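Local structure of beta-lactamase domain protein (Burkholderia ambifaria, 5I0P) at residues 61-66 / 92-97; 37-42 / 52-57. The protein binds two zinc ions and is probably a hydrolase of the metallo-beta-lactamase superfamily, its substrate not established. One frame throughout, in Å; residues are numbered along the deposited sequence.

Followed from the N terminus, the chain first runs up strand 37-43 and turns back along strand 50-60; contact 2 (37-42 with 52-57) closes this beta hairpin. After another reversal it enters strand 63-69, passes through helix 76-88 and returns in strand 95-99, where contact 1 (61-66 with 92-97) marks the start of a beta-alpha-beta unit. The two loops follow one another in series, neither enclosing the other. Both belong to one mixed sheet, in which strands 50-60 and 63-69 are neighbours. Arg-57 of contact 2 touches Leu-93 and Ala-64 of contact 1, and Arg-38 CZ also lies against Trp-66 CH2.

Contact 1. Residues 61-66 / 92-97; sequences DGQAGW and GLPVLR
Trp-66 O takes the backbone N-H of Leu-96 in a nearly straight hydrogen bond of 2.8 Å (173° at the hydrogen), and Val-95 CA adds a C-H...O contact to the same oxygen at 3.4 Å. From the same edge of the strand, Trp-66 N donates to Pro-94 O over 3.0 Å, more bent at 137°, so the N-H and C=O of Trp-66 clasp Val-95 from both ends. These two bonds make Trp-66 with Val-95 a parallel bridge, the one bridge between the segments, whose strand axes otherwise splay at 87°. The backbones are tight here: Gly-65 CA lies 3.1 Å from Pro-94 O, with Leu-96 CG also close. Leu-93 lies across the indole of Trp-66, setting its CB 3.6 Å from NE1, whose N-H is hydrogen-bonded to Leu-90 O. Leu-96, with CG anti to its carbonyl carbon, brings CD1 to 3.5 Å from Gln-63 O. The extended Gln-63 chain meets Pro-94 tip to tip, NE2 against CG at 3.6 Å. The bridge opens the pairing of a beta-alpha-beta crossover made through helix 76-88. Strand 50-60 flanks strand 63-69, while Trp-123 packs on Pro-94 and Val-95.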
loop_
_atom_site.group_PDB
_atom_site.type_symbol
_atom_site.label_atom_id
_atom_site.label_comp_id
_atom_site.label_asym_id
_atom_site.label_seq_id
_atom_site.Cartn_x
_atom_site.Cartn_y
_atom_site.Cartn_z
ATOM N N ASP A 61 -24.981 11.384 8.651
ATOM C CA ASP A 61 -25.900 12.091 9.540
ATOM C C ASP A 61 -26.636 13.190 8.785
ATOM O O ASP A 61 -26.770 14.323 9.267
ATOM C CB ASP A 61 -25.171 12.669 10.753
ATOM C CG ASP A 61 -24.736 11.608 11.703
ATOM O OD1 ASP A 61 -25.548 10.685 11.937
ATOM O OD2 ASP A 61 -23.580 11.680 12.182
ATOM N N GLY A 62 -27.080 12.857 7.573
ATOM C CA GLY A 62 -27.868 13.763 6.765
ATOM C C GLY A 62 -27.086 14.839 6.054
ATOM O O GLY A 62 -27.686 15.629 5.323
ATOM N N GLN A 63 -25.785 14.924 6.274
ATOM C CA GLN A 63 -24.955 15.910 5.610
ATOM C C GLN A 63 -24.209 15.284 4.435
ATOM O O GLN A 63 -23.452 14.322 4.616
ATOM C CB GLN A 63 -23.971 16.532 6.582
ATOM C CG GLN A 63 -23.127 17.513 5.861
ATOM C CD GLN A 63 -22.242 18.259 6.786
ATOM O OE1 GLN A 63 -21.758 17.722 7.790
ATOM N NE2 GLN A 63 -22.038 19.534 6.481
ATOM N N ALA A 64 -24.421 15.839 3.243
ATOM C CA ALA A 64 -23.719 15.400 2.053
ATOM C C ALA A 64 -22.273 15.901 2.056
ATOM O O ALA A 64 -21.983 17.020 2.504
ATOM C CB ALA A 64 -24.442 15.884 0.793
ATOM N N GLY A 65 -21.364 15.053 1.549
ATOM C CA GLY A 65 -19.971 15.400 1.390
ATOM C C GLY A 65 -19.120 14.316 0.746
ATOM O O GLY A 65 -19.593 13.520 -0.074
ATOM N N TRP A 66 -17.852 14.267 1.133
ATOM C CA TRP A 66 -16.876 13.395 0.515
ATOM C C TRP A 66 -16.106 12.638 1.583
ATOM O O TRP A 66 -15.685 13.209 2.594
ATOM C CB TRP A 66 -15.913 14.225 -0.345
ATOM C CG TRP A 66 -16.674 15.032 -1.383
ATOM C CD1 TRP A 66 -17.187 16.313 -1.239
ATOM C CD2 TRP A 66 -17.022 14.615 -2.698
ATOM N NE1 TRP A 66 -17.837 16.692 -2.384
ATOM C CE2 TRP A 66 -17.742 15.676 -3.301
ATOM C CE3 TRP A 66 -16.800 13.443 -3.432
ATOM C CZ2 TRP A 66 -18.241 15.594 -4.595
ATOM C CZ3 TRP A 66 -17.281 13.370 -4.722
ATOM C CH2 TRP A 66 -18.009 14.442 -5.290
ATOM N N GLY A 92 -18.702 22.371 -3.597
ATOM C CA GLY A 92 -18.989 23.122 -2.394
ATOM C C GLY A 92 -19.372 22.305 -1.170
ATOM O O GLY A 92 -19.867 22.879 -0.199
ATOM N N LEU A 93 -19.202 20.987 -1.190
ATOM C CA LEU A 93 -19.510 20.156 -0.034
ATOM C C LEU A 93 -18.266 19.932 0.813
ATOM O O LEU A 93 -17.138 19.997 0.319
ATOM C CB LEU A 93 -20.066 18.804 -0.485
ATOM C CG LEU A 93 -21.206 18.816 -1.492
ATOM C CD1 LEU A 93 -21.747 17.400 -1.680
ATOM C CD2 LEU A 93 -22.272 19.761 -0.994
ATOM N N PRO A 94 -18.429 19.652 2.099
ATOM C CA PRO A 94 -17.261 19.361 2.934
ATOM C C PRO A 94 -16.793 17.924 2.781
ATOM O O PRO A 94 -17.513 17.040 2.318
ATOM C CB PRO A 94 -17.772 19.622 4.354
ATOM C CG PRO A 94 -19.219 19.237 4.266
ATOM C CD PRO A 94 -19.682 19.675 2.889
ATOM N N VAL A 95 -15.536 17.718 3.165
ATOM C CA VAL A 95 -15.047 16.384 3.469
ATOM C C VAL A 95 -15.619 15.944 4.816
ATOM O O VAL A 95 -15.654 16.721 5.780
ATOM C CB VAL A 95 -13.513 16.379 3.461
ATOM C CG1 VAL A 95 -12.988 15.153 4.142
ATOM C CG2 VAL A 95 -13.008 16.463 2.038
ATOM N N LEU A 96 -16.116 14.703 4.871
ATOM C CA LEU A 96 -16.783 14.159 6.054
ATOM C C LEU A 96 -15.865 13.306 6.923
ATOM O O LEU A 96 -16.117 13.172 8.125
ATOM C CB LEU A 96 -18.017 13.335 5.641
ATOM C CG LEU A 96 -19.041 14.091 4.782
ATOM C CD1 LEU A 96 -20.200 13.207 4.288
ATOM C CD2 LEU A 96 -19.565 15.271 5.577
ATOM N N ARG A 97 -14.814 12.735 6.353
ATOM C CA ARG A 97 -13.893 11.873 7.075
ATOM C C ARG A 97 -12.746 11.547 6.124
ATOM O O ARG A 97 -12.867 11.680 4.902
ATOM C CB ARG A 97 -14.577 10.588 7.586
ATOM C CG ARG A 97 -15.164 9.707 6.504
ATOM C CD ARG A 97 -15.776 8.439 7.020
ATOM N NE ARG A 97 -16.754 7.967 6.052
ATOM C CZ ARG A 97 -17.644 7.007 6.275
ATOM N NH1 ARG A 97 -17.672 6.402 7.460
ATOM N NH2 ARG A 97 -18.532 6.681 5.335
#

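Contact 2. Residues 37-42 / 52-57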
loop_
_atom_site.group_PDB
_atom_site.type_symbol
_atom_site.label_atom_id
_atom_site.label_comp_id
_atom_site.label_asym_id
_atom_site.label_seq_id
_atom_site.Cartn_x
_atom_site.Cartn_y
_atom_site.Cartn_z
ATOM N N VAL A 37 -17.621 8.072 -7.553
ATOM C CA VAL A 37 -16.230 7.715 -7.241
ATOM C C VAL A 37 -15.316 8.517 -8.146
ATOM O O VAL A 37 -15.346 8.361 -9.377
ATOM C CB VAL A 37 -15.963 6.216 -7.374
ATOM C CG1 VAL A 37 -14.572 5.893 -6.858
ATOM C CG2 VAL A 37 -16.977 5.466 -6.582
ATOM N N ARG A 38 -14.538 9.410 -7.544
ATOM C CA ARG A 38 -13.644 10.290 -8.288
ATOM C C ARG A 38 -12.181 9.948 -8.030
ATOM O O ARG A 38 -11.783 9.615 -6.903
ATOM C CB ARG A 38 -13.918 11.736 -7.936
ATOM C CG ARG A 38 -15.286 12.215 -8.405
ATOM C CD ARG A 38 -15.342 13.732 -8.291
ATOM N NE ARG A 38 -16.642 14.322 -8.588
ATOM C CZ ARG A 38 -16.923 15.599 -8.330
ATOM N NH1 ARG A 38 -15.986 16.371 -7.785
ATOM N NH2 ARG A 38 -18.120 16.110 -8.599
ATOM N N TRP A 39 -11.405 9.990 -9.104
ATOM C CA TRP A 39 -9.992 9.618 -9.132
ATOM C C TRP A 39 -9.158 10.894 -9.171
ATOM O O TRP A 39 -9.366 11.753 -10.031
ATOM C CB TRP A 39 -9.739 8.721 -10.349
ATOM C CG TRP A 39 -8.296 8.396 -10.707
ATOM C CD1 TRP A 39 -7.200 8.458 -9.896
ATOM C CD2 TRP A 39 -7.819 7.960 -11.989
ATOM N NE1 TRP A 39 -6.077 8.093 -10.585
ATOM C CE2 TRP A 39 -6.419 7.784 -11.873
ATOM C CE3 TRP A 39 -8.439 7.714 -13.228
ATOM C CZ2 TRP A 39 -5.617 7.356 -12.951
ATOM C CZ3 TRP A 39 -7.662 7.294 -14.286
ATOM C CH2 TRP A 39 -6.256 7.129 -14.144
ATOM N N LEU A 40 -8.261 11.043 -8.214
ATOM C CA LEU A 40 -7.261 12.093 -8.220
ATOM C C LEU A 40 -5.897 11.445 -8.379
ATOM O O LEU A 40 -5.673 10.314 -7.914
ATOM C CB LEU A 40 -7.220 12.882 -6.924
ATOM C CG LEU A 40 -8.278 13.339 -5.932
ATOM C CD1 LEU A 40 -9.331 12.310 -5.519
ATOM C CD2 LEU A 40 -7.427 13.700 -4.743
ATOM N N ARG A 41 -4.959 12.172 -8.979
ATOM C CA ARG A 41 -3.594 11.661 -9.080
ATOM C C ARG A 41 -2.620 12.710 -8.583
ATOM O O ARG A 41 -2.650 13.852 -9.039
ATOM C CB ARG A 41 -3.233 11.236 -10.511
ATOM C CG ARG A 41 -1.768 10.865 -10.658
ATOM C CD ARG A 41 -1.423 10.403 -12.086
ATOM N NE ARG A 41 -1.861 9.033 -12.163
ATOM C CZ ARG A 41 -1.135 7.992 -12.531
ATOM N NH1 ARG A 41 0.122 8.114 -12.927
ATOM N NH2 ARG A 41 -1.711 6.806 -12.495
ATOM N N MET A 42 -1.777 12.332 -7.632
ATOM C CA MET A 42 -0.834 13.265 -7.047
ATOM C C MET A 42 0.609 12.939 -7.456
ATOM O O MET A 42 0.994 11.766 -7.539
ATOM C CB MET A 42 -0.941 13.253 -5.519
ATOM C CG MET A 42 -2.278 13.867 -4.970
ATOM S SD MET A 42 -2.415 15.652 -5.369
ATOM C CE MET A 42 -3.814 15.979 -4.250
ATOM N N ASN A 52 -2.491 7.503 -6.565
ATOM C CA ASN A 52 -3.897 7.731 -6.874
ATOM C C ASN A 52 -4.678 7.838 -5.582
ATOM O O ASN A 52 -4.542 6.975 -4.709
ATOM C CB ASN A 52 -4.481 6.605 -7.724
ATOM C CG ASN A 52 -3.720 6.395 -8.996
ATOM O OD1 ASN A 52 -3.399 7.360 -9.676
ATOM N ND2 ASN A 52 -3.454 5.131 -9.350
ATOM N N LEU A 53 -5.474 8.902 -5.455
ATOM C CA LEU A 53 -6.343 9.090 -4.295
ATOM C C LEU A 53 -7.799 9.052 -4.737
ATOM O O LEU A 53 -8.118 9.259 -5.908
ATOM C CB LEU A 53 -6.039 10.406 -3.541
ATOM C CG LEU A 53 -4.571 10.737 -3.217
ATOM C CD1 LEU A 53 -4.482 12.066 -2.507
ATOM C CD2 LEU A 53 -3.825 9.620 -2.409
ATOM N N TRP A 54 -8.689 8.770 -3.798
ATOM C CA TRP A 54 -10.088 8.573 -4.133
ATOM C C TRP A 54 -10.952 9.542 -3.334
ATOM O O TRP A 54 -10.803 9.662 -2.106
ATOM C CB TRP A 54 -10.487 7.100 -3.903
ATOM C CG TRP A 54 -9.427 6.194 -4.425
ATOM C CD1 TRP A 54 -8.498 5.513 -3.678
ATOM C CD2 TRP A 54 -9.085 5.956 -5.807
ATOM N NE1 TRP A 54 -7.645 4.826 -4.500
ATOM C CE2 TRP A 54 -7.960 5.086 -5.810
ATOM C CE3 TRP A 54 -9.629 6.371 -7.035
ATOM C CZ2 TRP A 54 -7.372 4.617 -6.994
ATOM C CZ3 TRP A 54 -9.055 5.904 -8.215
ATOM C CH2 TRP A 54 -7.929 5.035 -8.187
ATOM N N LEU A 55 -11.820 10.262 -4.056
ATOM C CA LEU A 55 -12.873 11.094 -3.487
ATOM C C LEU A 55 -14.194 10.359 -3.691
ATOM O O LEU A 55 -14.585 10.102 -4.840
ATOM C CB LEU A 55 -12.944 12.452 -4.163
ATOM C CG LEU A 55 -12.160 13.661 -3.691
ATOM C CD1 LEU A 55 -12.422 14.828 -4.668
ATOM C CD2 LEU A 55 -12.518 14.047 -2.282
ATOM N N LEU A 56 -14.862 9.995 -2.592
ATOM C CA LEU A 56 -16.115 9.261 -2.657
ATOM C C LEU A 56 -17.265 10.148 -2.203
ATOM O O LEU A 56 -17.263 10.644 -1.075
ATOM C CB LEU A 56 -16.037 8.011 -1.807
ATOM C CG LEU A 56 -14.851 7.082 -2.034
ATOM C CD1 LEU A 56 -15.036 5.848 -1.162
ATOM C CD2 LEU A 56 -14.756 6.698 -3.478
ATOM N N ARG A 57 -18.238 10.359 -3.086
ATOM C CA ARG A 57 -19.444 11.082 -2.718
ATOM C C ARG A 57 -20.172 10.366 -1.581
ATOM O O ARG A 57 -20.408 9.154 -1.633
ATOM C CB ARG A 57 -20.343 11.212 -3.936
ATOM C CG ARG A 57 -21.531 12.069 -3.675
ATOM C CD ARG A 57 -21.099 13.443 -3.264
ATOM N NE ARG A 57 -22.230 14.363 -3.328
ATOM C CZ ARG A 57 -23.195 14.432 -2.415
ATOM N NH1 ARG A 57 -23.148 13.631 -1.355
ATOM N NH2 ARG A 57 -24.200 15.298 -2.553
#
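The indole of Trp-39 has Trp-54 CH2 over one face and, at its edge near the ring plane, Asn-52 OD1 and Arg-41 NH2. Trp-54 in turn has Arg-38 O at its edge and Asn-52 C over one face, offset toward the rim. The two indoles leave the sheet in the same direction, but their planes are 33° apart, an oblique pairing in which Trp-54 CZ3 comes within 3.6 Å of Trp-39 CD1. With CG anti to the backbone N (chi1 170°), Trp-39 runs alongside the strand and brings NE1 to Asn-52 OD1, a hydrogen bond of 2.9 Å. Ring and amide planes are almost perpendicular, and the N-H meets the oxygen from above the carbonyl plane. Arg-41 NH2 adds a weak bond to this oxygen at 3.3 Å, while Asn-52 ND2 is held by the carbonyls of Pro-275 and Gly-278. Beyond them on this face, Val-37 CG1 packs on Leu-56 CD2 at 3.5 Å. On the reverse, Leu-40 fits CD1 against Leu-55 CG at 3.6 Å and CD2 against Leu-53 CB. Arg-38 with Leu-55 and Leu-40 with Leu-53 are the hydrogen-bonded pairs of this antiparallel hairpin. Trp-82 of helix 76-88 covers Leu-40 and Leu-53; the side chain of Leu-53 lies about 8 Å from a bound zinc ion, and strands 31-34 and 63-69 flank the hairpin in the sheet.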